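Local coordinates for protein polyguluronate lyase (Corynebacterium sp., PDB 1UAI) that probably cleaves poly-alpha-L-guluronate, a block of the polysaccharide alginate, by the lyase reaction, at residues 16-21 and 43-48; 137-140 and 144-147; 169-172 and 178-181. All coordinates share one frame; numbering follows the deposited sequence.

Contact 1: residues 16-21 and 43-48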
ATOM      1  N   TRP A  16       9.650  -0.910  -8.634  1.00  5.31           N
ATOM      2  CA  TRP A  16       9.184  -0.475  -7.329  1.00  4.70           C
ATOM      3  C   TRP A  16      10.374  -0.182  -6.430  1.00  4.92           C
ATOM      4  O   TRP A  16      11.508  -0.569  -6.725  1.00  5.19           O
ATOM      5  CB  TRP A  16       8.372  -1.579  -6.642  1.00  5.16           C
ATOM      6  CG  TRP A  16       7.158  -2.013  -7.376  1.00  4.71           C
ATOM      7  CD1 TRP A  16       7.060  -3.026  -8.283  1.00  6.28           C
ATOM      8  CD2 TRP A  16       5.859  -1.424  -7.286  1.00  4.73           C
ATOM      9  NE1 TRP A  16       5.775  -3.107  -8.765  1.00  6.24           N
ATOM     10  CE2 TRP A  16       5.017  -2.133  -8.169  1.00  5.06           C
ATOM     11  CE3 TRP A  16       5.323  -0.363  -6.544  1.00  4.92           C
ATOM     12  CZ2 TRP A  16       3.665  -1.817  -8.331  1.00  6.26           C
ATOM     13  CZ3 TRP A  16       3.981  -0.047  -6.704  1.00  5.20           C
ATOM     14  CH2 TRP A  16       3.167  -0.774  -7.593  1.00  6.53           C
ATOM     15  N   LYS A  17      10.095   0.525  -5.342  1.00  5.50           N
ATOM     16  CA  LYS A  17      11.075   0.786  -4.299  1.00  4.75           C
ATOM     17  C   LYS A  17      10.232   0.616  -3.039  1.00  4.58           C
ATOM     18  O   LYS A  17       8.998   0.651  -3.109  1.00  5.33           O
ATOM     19  CB  LYS A  17      11.677   2.199  -4.378  1.00  6.39           C
ATOM     20  CG  LYS A  17      10.762   3.344  -3.994  1.00  5.83           C
ATOM     21  CD  LYS A  17      11.552   4.650  -3.900  1.00  7.80           C
ATOM     22  CE  LYS A  17      10.646   5.832  -3.582  1.00  8.27           C
ATOM     23  NZ  LYS A  17      11.407   7.104  -3.417  1.00  9.96           N
ATOM     24  N   VAL A  18      10.873   0.399  -1.898  1.00  4.80           N
ATOM     25  CA  VAL A  18      10.125   0.220  -0.665  1.00  5.03           C
ATOM     26  C   VAL A  18      10.503   1.254   0.389  1.00  4.91           C
ATOM     27  O   VAL A  18      11.671   1.643   0.510  1.00  5.18           O
ATOM     28  CB  VAL A  18      10.334  -1.213  -0.084  1.00  5.82           C
ATOM     29  CG1 VAL A  18      11.775  -1.394   0.388  1.00  6.64           C
ATOM     30  CG2 VAL A  18       9.347  -1.471   1.054  1.00  6.33           C
ATOM     31  N   THR A  19       9.493   1.721   1.121  1.00  5.26           N
ATOM     32  CA  THR A  19       9.678   2.674   2.212  1.00  5.82           C
ATOM     33  C   THR A  19       9.332   1.869   3.458  1.00  5.01           C
ATOM     34  O   THR A  19       8.307   1.181   3.493  1.00  5.95           O
ATOM     35  CB  THR A  19       8.731   3.877   2.093  1.00  6.53           C
ATOM     36  OG1 THR A  19       8.950   4.533   0.839  1.00  8.58           O
ATOM     37  CG2 THR A  19       8.975   4.863   3.233  1.00  7.81           C
ATOM     38  N   LEU A  20      10.184   1.967   4.473  1.00  5.45           N
ATOM     39  CA  LEU A  20      10.035   1.193   5.699  1.00  5.28           C
ATOM     40  C   LEU A  20       9.648   1.990   6.940  1.00  5.12           C
ATOM     41  O   LEU A  20       9.644   3.221   6.927  1.00  5.46           O
ATOM     42  CB  LEU A  20      11.352   0.459   5.960  1.00  6.28           C
ATOM     43  CG  LEU A  20      11.852  -0.393   4.790  1.00  5.71           C
ATOM     44  CD1 LEU A  20      13.325  -0.718   4.976  1.00  6.96           C
ATOM     45  CD2 LEU A  20      11.018  -1.661   4.688  1.00  7.27           C
ATOM     46  N   PRO A  21       9.303   1.283   8.030  1.00  4.83           N
ATOM     47  CA  PRO A  21       8.919   1.914   9.295  1.00  5.51           C
ATOM     48  C   PRO A  21      10.094   1.991  10.271  1.00  6.23           C
ATOM     49  O   PRO A  21       9.906   2.187  11.474  1.00  7.11           O
ATOM     50  CB  PRO A  21       7.806   1.009   9.797  1.00  5.77           C
ATOM     51  CG  PRO A  21       8.300  -0.339   9.401  1.00  5.27           C
ATOM     52  CD  PRO A  21       8.858  -0.125   8.002  1.00  5.15           C
ATOM     53  N   PRO A  43      10.378  -7.912  10.985  1.00  6.52           N
ATOM     54  CA  PRO A  43       9.164  -8.452  10.359  1.00  5.97           C
ATOM     55  C   PRO A  43       8.477  -7.463   9.415  1.00  5.54           C
ATOM     56  O   PRO A  43       7.417  -7.761   8.866  1.00  6.33           O
ATOM     57  CB  PRO A  43       8.287  -8.743  11.563  1.00  7.46           C
ATOM     58  CG  PRO A  43       8.556  -7.530  12.418  1.00  7.96           C
ATOM     59  CD  PRO A  43      10.069  -7.375  12.325  1.00  7.59           C
ATOM     60  N   TRP A  44       9.090  -6.300   9.219  1.00  5.63           N
ATOM     61  CA  TRP A  44       8.497  -5.235   8.411  1.00  5.02           C
ATOM     62  C   TRP A  44       8.327  -5.464   6.917  1.00  4.90           C
ATOM     63  O   TRP A  44       7.351  -4.998   6.328  1.00  4.81           O
ATOM     64  CB  TRP A  44       9.290  -3.942   8.617  1.00  5.87           C
ATOM     65  CG  TRP A  44       9.834  -3.802  10.001  1.00  6.76           C
ATOM     66  CD1 TRP A  44      11.147  -3.729  10.358  1.00  7.22           C
ATOM     67  CD2 TRP A  44       9.083  -3.766  11.221  1.00  7.66           C
ATOM     68  NE1 TRP A  44      11.265  -3.653  11.726  1.00  8.42           N
ATOM     69  CE2 TRP A  44      10.013  -3.673  12.280  1.00  8.71           C
ATOM     70  CE3 TRP A  44       7.715  -3.806  11.522  1.00  8.51           C
ATOM     71  CZ2 TRP A  44       9.618  -3.621  13.622  1.00  9.65           C
ATOM     72  CZ3 TRP A  44       7.322  -3.753  12.857  1.00 10.02           C
ATOM     73  CH2 TRP A  44       8.273  -3.662  13.888  1.00 10.06           C
ATOM     74  N   PHE A  45       9.275  -6.162   6.304  1.00  4.46           N
ATOM     75  CA  PHE A  45       9.246  -6.411   4.867  1.00  4.99           C
ATOM     76  C   PHE A  45       9.978  -7.725   4.632  1.00  4.82           C
ATOM     77  O   PHE A  45      11.205  -7.760   4.565  1.00  5.57           O
ATOM     78  CB  PHE A  45       9.957  -5.260   4.150  1.00  4.73           C
ATOM     79  CG  PHE A  45      10.026  -5.415   2.659  1.00  4.86           C
ATOM     80  CD1 PHE A  45       8.873  -5.370   1.884  1.00  4.46           C
ATOM     81  CD2 PHE A  45      11.254  -5.590   2.026  1.00  5.20           C
ATOM     82  CE1 PHE A  45       8.940  -5.494   0.496  1.00  5.10           C
ATOM     83  CE2 PHE A  45      11.332  -5.716   0.640  1.00  5.69           C
ATOM     84  CZ  PHE A  45      10.172  -5.667  -0.125  1.00  5.94           C
ATOM     85  N   GLN A  46       9.215  -8.802   4.495  1.00  4.84           N
ATOM     86  CA  GLN A  46       9.796 -10.126   4.329  1.00  5.09           C
ATOM     87  C   GLN A  46       8.822 -11.053   3.625  1.00  4.94           C
ATOM     88  O   GLN A  46       7.647 -10.733   3.468  1.00  4.94           O
ATOM     89  CB  GLN A  46      10.084 -10.720   5.710  1.00  5.98           C
ATOM     90  CG  GLN A  46       8.804 -10.918   6.529  1.00  6.82           C
ATOM     91  CD  GLN A  46       9.009 -11.742   7.782  1.00  7.50           C
ATOM     92  OE1 GLN A  46       9.483 -11.243   8.803  1.00  9.07           O
ATOM     93  NE2 GLN A  46       8.656 -13.021   7.710  1.00  9.39           N
ATOM     94  N   VAL A  47       9.317 -12.205   3.193  1.00  5.25           N
ATOM     95  CA  VAL A  47       8.440 -13.202   2.596  1.00  5.21           C
ATOM     96  C   VAL A  47       7.696 -13.745   3.817  1.00  5.26           C
ATOM     97  O   VAL A  47       8.287 -13.871   4.893  1.00  6.19           O
ATOM     98  CB  VAL A  47       9.235 -14.357   1.946  1.00  5.64           C
ATOM     99  CG1 VAL A  47       8.282 -15.456   1.487  1.00  5.67           C
ATOM    100  CG2 VAL A  47      10.039 -13.834   0.770  1.00  6.10           C
ATOM    101  N   ASN A  48       6.409 -14.045   3.682  1.00  5.85           N
ATOM    102  CA  ASN A  48       5.690 -14.573   4.832  1.00  6.64           C
ATOM    103  C   ASN A  48       6.167 -15.988   5.157  1.00  6.55           C
ATOM    104  O   ASN A  48       6.824 -16.636   4.341  1.00  6.80           O
ATOM    105  CB  ASN A  48       4.170 -14.537   4.602  1.00  6.54           C
ATOM    106  CG  ASN A  48       3.732 -15.292   3.363  1.00  6.23           C
ATOM    107  OD1 ASN A  48       4.525 -15.961   2.706  1.00  6.76           O
ATOM    108  ND2 ASN A  48       2.447 -15.188   3.041  1.00  7.87           N
TER

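Contact 2: residues 137-140 and 144-147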
ATOM      1  N   ILE A 137     -13.263   2.416  -0.093  1.00  5.37           N
ATOM      2  CA  ILE A 137     -12.493   2.957  -1.201  1.00  4.78           C
ATOM      3  C   ILE A 137     -12.678   4.441  -0.892  1.00  4.67           C
ATOM      4  O   ILE A 137     -13.809   4.937  -0.815  1.00  5.26           O
ATOM      5  CB  ILE A 137     -13.089   2.666  -2.589  1.00  5.88           C
ATOM      6  CG1 ILE A 137     -13.109   1.160  -2.850  1.00  7.84           C
ATOM      7  CG2 ILE A 137     -12.269   3.400  -3.657  1.00  6.31           C
ATOM      8  CD1 ILE A 137     -11.775   0.490  -2.690  1.00  9.94           C
ATOM      9  N   THR A 138     -11.574   5.142  -0.681  1.00  4.82           N
ATOM     10  CA  THR A 138     -11.627   6.552  -0.336  1.00  5.47           C
ATOM     11  C   THR A 138     -11.599   7.456  -1.559  1.00  5.62           C
ATOM     12  O   THR A 138     -11.403   7.002  -2.685  1.00  5.47           O
ATOM     13  CB  THR A 138     -10.434   6.929   0.547  1.00  4.85           C
ATOM     14  OG1 THR A 138      -9.235   6.848  -0.233  1.00  5.15           O
ATOM     15  CG2 THR A 138     -10.322   5.977   1.735  1.00  5.41           C
ATOM     16  N   LYS A 139     -11.818   8.744  -1.319  1.00  5.74           N
ATOM     17  CA  LYS A 139     -11.766   9.759  -2.361  1.00  6.75           C
ATOM     18  C   LYS A 139     -11.205  10.995  -1.680  1.00  6.92           C
ATOM     19  O   LYS A 139     -11.904  11.665  -0.918  1.00  7.07           O
ATOM     20  CB  LYS A 139     -13.151  10.071  -2.934  1.00  7.69           C
ATOM     21  CG  LYS A 139     -13.108  11.125  -4.037  1.00 11.52           C
ATOM     22  CD  LYS A 139     -14.495  11.473  -4.550  1.00 13.85           C
ATOM     23  CE  LYS A 139     -14.430  12.548  -5.625  1.00 16.98           C
ATOM     24  NZ  LYS A 139     -13.826  13.811  -5.119  1.00 20.47           N
ATOM     25  N   GLY A 140      -9.938  11.286  -1.940  1.00  7.19           N
ATOM     26  CA  GLY A 140      -9.322  12.438  -1.310  1.00  8.37           C
ATOM     27  C   GLY A 140      -9.400  12.296   0.200  1.00  8.59           C
ATOM     28  O   GLY A 140      -9.097  11.235   0.746  1.00  9.40           O
ATOM     29  N   HIS A 144     -14.499   7.618   3.943  1.00  5.92           N
ATOM     30  CA  HIS A 144     -15.652   6.727   3.822  1.00  6.34           C
ATOM     31  C   HIS A 144     -16.416   6.905   2.508  1.00  6.32           C
ATOM     32  O   HIS A 144     -17.612   6.627   2.437  1.00  7.08           O
ATOM     33  CB  HIS A 144     -16.613   6.961   4.993  1.00  7.66           C
ATOM     34  CG  HIS A 144     -16.045   6.601   6.331  1.00  7.45           C
ATOM     35  ND1 HIS A 144     -16.660   6.950   7.514  1.00 10.87           N
ATOM     36  CD2 HIS A 144     -14.929   5.915   6.677  1.00  7.75           C
ATOM     37  CE1 HIS A 144     -15.949   6.495   8.530  1.00 11.46           C
ATOM     38  NE2 HIS A 144     -14.892   5.865   8.050  1.00  8.61           N
ATOM     39  N   HIS A 145     -15.723   7.358   1.470  1.00  5.89           N
ATOM     40  CA  HIS A 145     -16.345   7.584   0.168  1.00  6.16           C
ATOM     41  C   HIS A 145     -17.262   6.442  -0.274  1.00  5.91           C
ATOM     42  O   HIS A 145     -18.413   6.670  -0.651  1.00  6.61           O
ATOM     43  CB  HIS A 145     -15.257   7.822  -0.878  1.00  6.77           C
ATOM     44  CG  HIS A 145     -15.769   7.869  -2.283  1.00  7.67           C
ATOM     45  ND1 HIS A 145     -16.545   8.903  -2.763  1.00  9.55           N
ATOM     46  CD2 HIS A 145     -15.631   6.995  -3.307  1.00  9.39           C
ATOM     47  CE1 HIS A 145     -16.862   8.662  -4.023  1.00  9.72           C
ATOM     48  NE2 HIS A 145     -16.320   7.511  -4.376  1.00 10.83           N
ATOM     49  N   LYS A 146     -16.751   5.216  -0.230  1.00  5.64           N
ATOM     50  CA  LYS A 146     -17.536   4.053  -0.622  1.00  5.35           C
ATOM     51  C   LYS A 146     -17.221   2.851   0.253  1.00  5.53           C
ATOM     52  O   LYS A 146     -16.079   2.401   0.317  1.00  5.46           O
ATOM     53  CB  LYS A 146     -17.268   3.694  -2.090  1.00  6.91           C
ATOM     54  CG  LYS A 146     -17.805   2.328  -2.525  1.00  7.49           C
ATOM     55  CD  LYS A 146     -19.321   2.233  -2.450  1.00  8.87           C
ATOM     56  CE  LYS A 146     -19.788   0.854  -2.898  1.00  9.92           C
ATOM     57  NZ  LYS A 146     -21.268   0.715  -2.860  1.00 10.99           N
ATOM     58  N   LEU A 147     -18.236   2.348   0.942  1.00  5.76           N
ATOM     59  CA  LEU A 147     -18.065   1.165   1.770  1.00  5.43           C
ATOM     60  C   LEU A 147     -18.130  -0.042   0.841  1.00  5.35           C
ATOM     61  O   LEU A 147     -19.129  -0.246   0.153  1.00  6.05           O
ATOM     62  CB  LEU A 147     -19.187   1.057   2.808  1.00  6.52           C
ATOM     63  CG  LEU A 147     -19.187  -0.235   3.631  1.00  6.31           C
ATOM     64  CD1 LEU A 147     -18.010  -0.233   4.595  1.00  6.38           C
ATOM     65  CD2 LEU A 147     -20.500  -0.365   4.390  1.00  6.14           C
TER

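Contact 3: residues 169-172 and 178-181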
ATOM      1  N   ILE A 169     -11.257   7.287 -12.620  1.00  6.18           N
ATOM      2  CA  ILE A 169     -10.621   6.178 -11.924  1.00  6.13           C
ATOM      3  C   ILE A 169     -11.715   5.167 -11.585  1.00  5.91           C
ATOM      4  O   ILE A 169     -12.660   5.491 -10.866  1.00  7.58           O
ATOM      5  CB  ILE A 169      -9.961   6.623 -10.599  1.00  6.45           C
ATOM      6  CG1 ILE A 169      -8.898   7.694 -10.863  1.00  6.62           C
ATOM      7  CG2 ILE A 169      -9.346   5.411  -9.903  1.00  6.29           C
ATOM      8  CD1 ILE A 169      -8.322   8.305  -9.593  1.00  6.74           C
ATOM      9  N   LYS A 170     -11.596   3.960 -12.122  1.00  5.17           N
ATOM     10  CA  LYS A 170     -12.551   2.892 -11.846  1.00  5.71           C
ATOM     11  C   LYS A 170     -11.876   1.991 -10.816  1.00  5.08           C
ATOM     12  O   LYS A 170     -10.752   1.541 -11.036  1.00  5.31           O
ATOM     13  CB  LYS A 170     -12.839   2.091 -13.115  1.00  7.70           C
ATOM     14  CG  LYS A 170     -13.486   2.882 -14.237  1.00 13.69           C
ATOM     15  CD  LYS A 170     -14.936   3.192 -13.933  1.00 17.88           C
ATOM     16  CE  LYS A 170     -15.636   3.788 -15.142  1.00 18.12           C
ATOM     17  NZ  LYS A 170     -17.098   3.941 -14.901  1.00 16.79           N
ATOM     18  N   VAL A 171     -12.554   1.735  -9.701  1.00  4.72           N
ATOM     19  CA  VAL A 171     -11.991   0.904  -8.642  1.00  5.23           C
ATOM     20  C   VAL A 171     -12.833  -0.355  -8.460  1.00  5.01           C
ATOM     21  O   VAL A 171     -14.045  -0.275  -8.257  1.00  5.60           O
ATOM     22  CB  VAL A 171     -11.923   1.678  -7.309  1.00  5.05           C
ATOM     23  CG1 VAL A 171     -11.084   0.908  -6.306  1.00  6.31           C
ATOM     24  CG2 VAL A 171     -11.342   3.066  -7.544  1.00  6.16           C
ATOM     25  N   TYR A 172     -12.174  -1.509  -8.526  1.00  5.08           N
ATOM     26  CA  TYR A 172     -12.837  -2.806  -8.419  1.00  5.25           C
ATOM     27  C   TYR A 172     -12.404  -3.614  -7.201  1.00  5.17           C
ATOM     28  O   TYR A 172     -11.268  -3.506  -6.739  1.00  5.41           O
ATOM     29  CB  TYR A 172     -12.533  -3.646  -9.665  1.00  5.79           C
ATOM     30  CG  TYR A 172     -12.916  -2.996 -10.969  1.00  6.34           C
ATOM     31  CD1 TYR A 172     -14.109  -3.324 -11.608  1.00  7.67           C
ATOM     32  CD2 TYR A 172     -12.086  -2.048 -11.566  1.00  6.39           C
ATOM     33  CE1 TYR A 172     -14.470  -2.722 -12.810  1.00  9.20           C
ATOM     34  CE2 TYR A 172     -12.436  -1.440 -12.766  1.00  7.84           C
ATOM     35  CZ  TYR A 172     -13.629  -1.782 -13.382  1.00  8.71           C
ATOM     36  OH  TYR A 172     -13.990  -1.176 -14.562  1.00 10.68           O
ATOM     37  N   GLN A 178     -16.712  -0.755  -7.791  1.00  6.66           N
ATOM     38  CA  GLN A 178     -17.159  -0.174  -6.529  1.00  6.62           C
ATOM     39  C   GLN A 178     -17.480   1.305  -6.646  1.00  6.35           C
ATOM     40  O   GLN A 178     -18.428   1.798  -6.032  1.00  7.19           O
ATOM     41  CB  GLN A 178     -16.086  -0.362  -5.459  1.00  7.31           C
ATOM     42  CG  GLN A 178     -15.755  -1.811  -5.167  1.00  7.51           C
ATOM     43  CD  GLN A 178     -16.961  -2.585  -4.686  1.00  7.02           C
ATOM     44  OE1 GLN A 178     -17.613  -2.194  -3.718  1.00  7.91           O
ATOM     45  NE2 GLN A 178     -17.268  -3.691  -5.356  1.00  8.03           N
ATOM     46  N   THR A 179     -16.675   2.016  -7.425  1.00  6.63           N
ATOM     47  CA  THR A 179     -16.875   3.442  -7.608  1.00  6.79           C
ATOM     48  C   THR A 179     -16.060   3.956  -8.781  1.00  5.75           C
ATOM     49  O   THR A 179     -15.076   3.335  -9.190  1.00  6.70           O
ATOM     50  CB  THR A 179     -16.455   4.229  -6.340  1.00  7.43           C
ATOM     51  OG1 THR A 179     -16.787   5.613  -6.502  1.00  8.84           O
ATOM     52  CG2 THR A 179     -14.953   4.105  -6.099  1.00  8.79           C
ATOM     53  N   THR A 180     -16.503   5.081  -9.332  1.00  6.22           N
ATOM     54  CA  THR A 180     -15.814   5.740 -10.430  1.00  6.78           C
ATOM     55  C   THR A 180     -15.573   7.155  -9.924  1.00  6.90           C
ATOM     56  O   THR A 180     -16.518   7.864  -9.573  1.00  8.28           O
ATOM     57  CB  THR A 180     -16.670   5.779 -11.709  1.00  7.27           C
ATOM     58  OG1 THR A 180     -16.949   4.439 -12.130  1.00  7.84           O
ATOM     59  CG2 THR A 180     -15.927   6.503 -12.823  1.00  8.94           C
ATOM     60  N   ILE A 181     -14.305   7.545  -9.866  1.00  7.30           N
ATOM     61  CA  ILE A 181     -13.916   8.853  -9.362  1.00  8.11           C
ATOM     62  C   ILE A 181     -13.332   9.746 -10.449  1.00  7.82           C
ATOM     63  O   ILE A 181     -12.443   9.332 -11.190  1.00  7.64           O
ATOM     64  CB  ILE A 181     -12.876   8.689  -8.227  1.00  8.71           C
ATOM     65  CG1 ILE A 181     -13.508   7.917  -7.065  1.00  8.41           C
ATOM     66  CG2 ILE A 181     -12.369  10.049  -7.769  1.00 10.29           C
ATOM     67  CD1 ILE A 181     -12.525   7.500  -5.992  1.00  8.88           C
TER

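Contact 1: residues 16-21 and 43-48
Across the interior of the jellyroll beta-sandwich, Val18 and Leu20 of strand 16-20 meet Phe45 of strand 45-47 from the facing sheet, and just beyond the strands Pro21 packs on Trp44; the whole contact is made by apolar side chains. Strand 16-20 belongs to the larger sheet, where its backbone pairs with residues such as Ile31 and Arg76; strand 45-47 is an outermost strand of the seven-stranded sheet. The backbones stay well apart, the nearest CA atoms being those of Leu20 and Trp44 at 7.1 Å, and side chains fill the gap. Phe45 takes two of the three contacts. Its CG lies anti to the backbone N (chi1 179°), and the ring that this places between the sheets receives Val18 CG2 over one face, 4.2 Å from the ring centroid and only 16° off the normal, a CH-pi contact. The methyl sits toward the rim on the CD1 side, with Val18 CG2 to Phe45 CD1 at 4.0 Å. Leu20 meets the root of the same side chain instead: its CD2 comes to 3.8 Å from Phe45 CB, the two side chains crossing at about a right angle. The Phe45 ring also meets that of Phe56, while Val18 rests on Leu36 and Leu20 on Phe39. Although consecutive, Trp44 and Phe45 both point their side chains toward 16-21. At the corner where the chain leaves strand 16-20, the Pro21 ring slants against Trp44. The indole is held between two prolines: Pro43 CD stands 3.7 Å above the centre of one face of the Trp44 ring, while on the opposite face Pro21 CG lies toward the rim and reaches Trp44 CB at 3.8 Å.

Contact 2: residues 137-140 and 144-147
Residues 144-147 run back along strand 134-139 and meet it through His145, which lies against Ile137 and Lys139, and through Lys146, which pairs with Ile137. The side chain of His144, first in sequence, points away from residues 137-140; its ring stacks on Tyr136, earlier in the same strand, and its NE2 is bonded to Glu131. At His145 the chain turns a corner, and the side chain swings across residues 137-139. With CG anti to the backbone N (chi1 172°), the imidazole is laid with one face against the aliphatic part of Lys139, whose CB stands 3.7 Å from the ring centroid in a CH-pi contact. Lys139 runs extended as far as CE, which carries its CD along the same ring to 3.7 Å from His145 CE1; the chain bends only at its last torsion, and the ammonium ends up 6.1 Å from His145 ND1, measured from Lys139 NZ. The carbonyl oxygen of Ile137 lies in the plane of the imidazole at its edge, and the same Ile137 O comes within 3.2 Å of His145 CB. What fixes the rotation of the ring is probably the far nitrogen, because His145 NE2 is in a probable hydrogen bond with Thr179 OG1 in strand 176-182. The two segments form a beta hairpin, and its antiparallel pairing is carried by the next residue. Lys146 and Ile137 make a hydrogen-bonded pair: Ile137 N gives a fairly straight bond to Lys146 O (2.8 Å, 163°), whereas the return bond from Lys146 N to Ile137 O is longer and more bent (3.0 Å, 138°). Both side chains leave on the same face of the sheet and then diverge, Ile137 toward Thr126 and Phe128, Lys146 across Gln178. Leu147 turns its side chain away to lie on Ser134 and Tyr136.

Contact 3: residues 169-172 and 178-181
Backbone hydrogen bonds tie Ile169 to Ile181 and Val171 to Thr179 and Gln178; the axes of segments 169-172 and 178-181 come within 4.7 Å of each other and run nearly antiparallel, at 168°. Ile169 and Ile181 form a hydrogen-bonded pair with a bond in each direction, both 2.8 Å between the N of one residue and the O of the other. Farther along, Val171 N bonds to Thr179 O, while Val171 O accepts the N-H of Gln178, not that of Thr179, in a short bond of 2.7 Å between Gln178 N and Val171 O. A weaker CA-H...O contact, Thr180 CA to Ile169 O at 3.2 Å, adds to the pairing.

The polar side-chain contact lies on the opposite face from the isoleucines. Lys170 and Thr180 are a non-hydrogen-bonded pair, so no backbone bond links them, and their side chains make the link instead. The lysine folds at its second torsion (chi2 -73°), bringing its tail over the neighbouring strand, where Lys170 NZ donates to Thr180 OG1 at 2.8 Å; the Thr180 methyl CG2 lies against the same tail, 3.6 Å from Lys170 CE.

Apolar contacts occupy the other face. Ile169 CB and Ile181 CB are 4.3 Å apart. Val171 and Thr179 lie side by side and point the same way, methyl against methyl, with Val171 CG2 4.0 Å from Thr179 CG2. The Thr179 hydroxyl is engaged by the facing hairpin, and Ile169, Val171 and Ile181 pack onto strand 124-131 of the facing sheet. The arrangement is a beta hairpin at the border of the seven-stranded sheet of the jellyroll, its outermost strand carrying a classic beta bulge where Gln178 and Thr179 together face Val171.

In the fold
Along the chain the contacts follow one another in series, and all three belong to one jellyroll beta-sandwich. Contact 1 packs the two sheets together at the edge of the seven-stranded sheet where strand 45-47 lies; contact 3 is the hairpin at its other edge, about 27 Å away between centres, across the centre of the chain. Contact 2 is a hairpin of the larger sheet, to which strand 16-20 of contact 1 also belongs. Contacts 2 and 3 have centres only about 10 Å apart and touch through the probable hydrogen bond between His145 and Thr179 and the packing of Ile137 on Thr179. The sandwich is therefore joined between sheets near both of these borders.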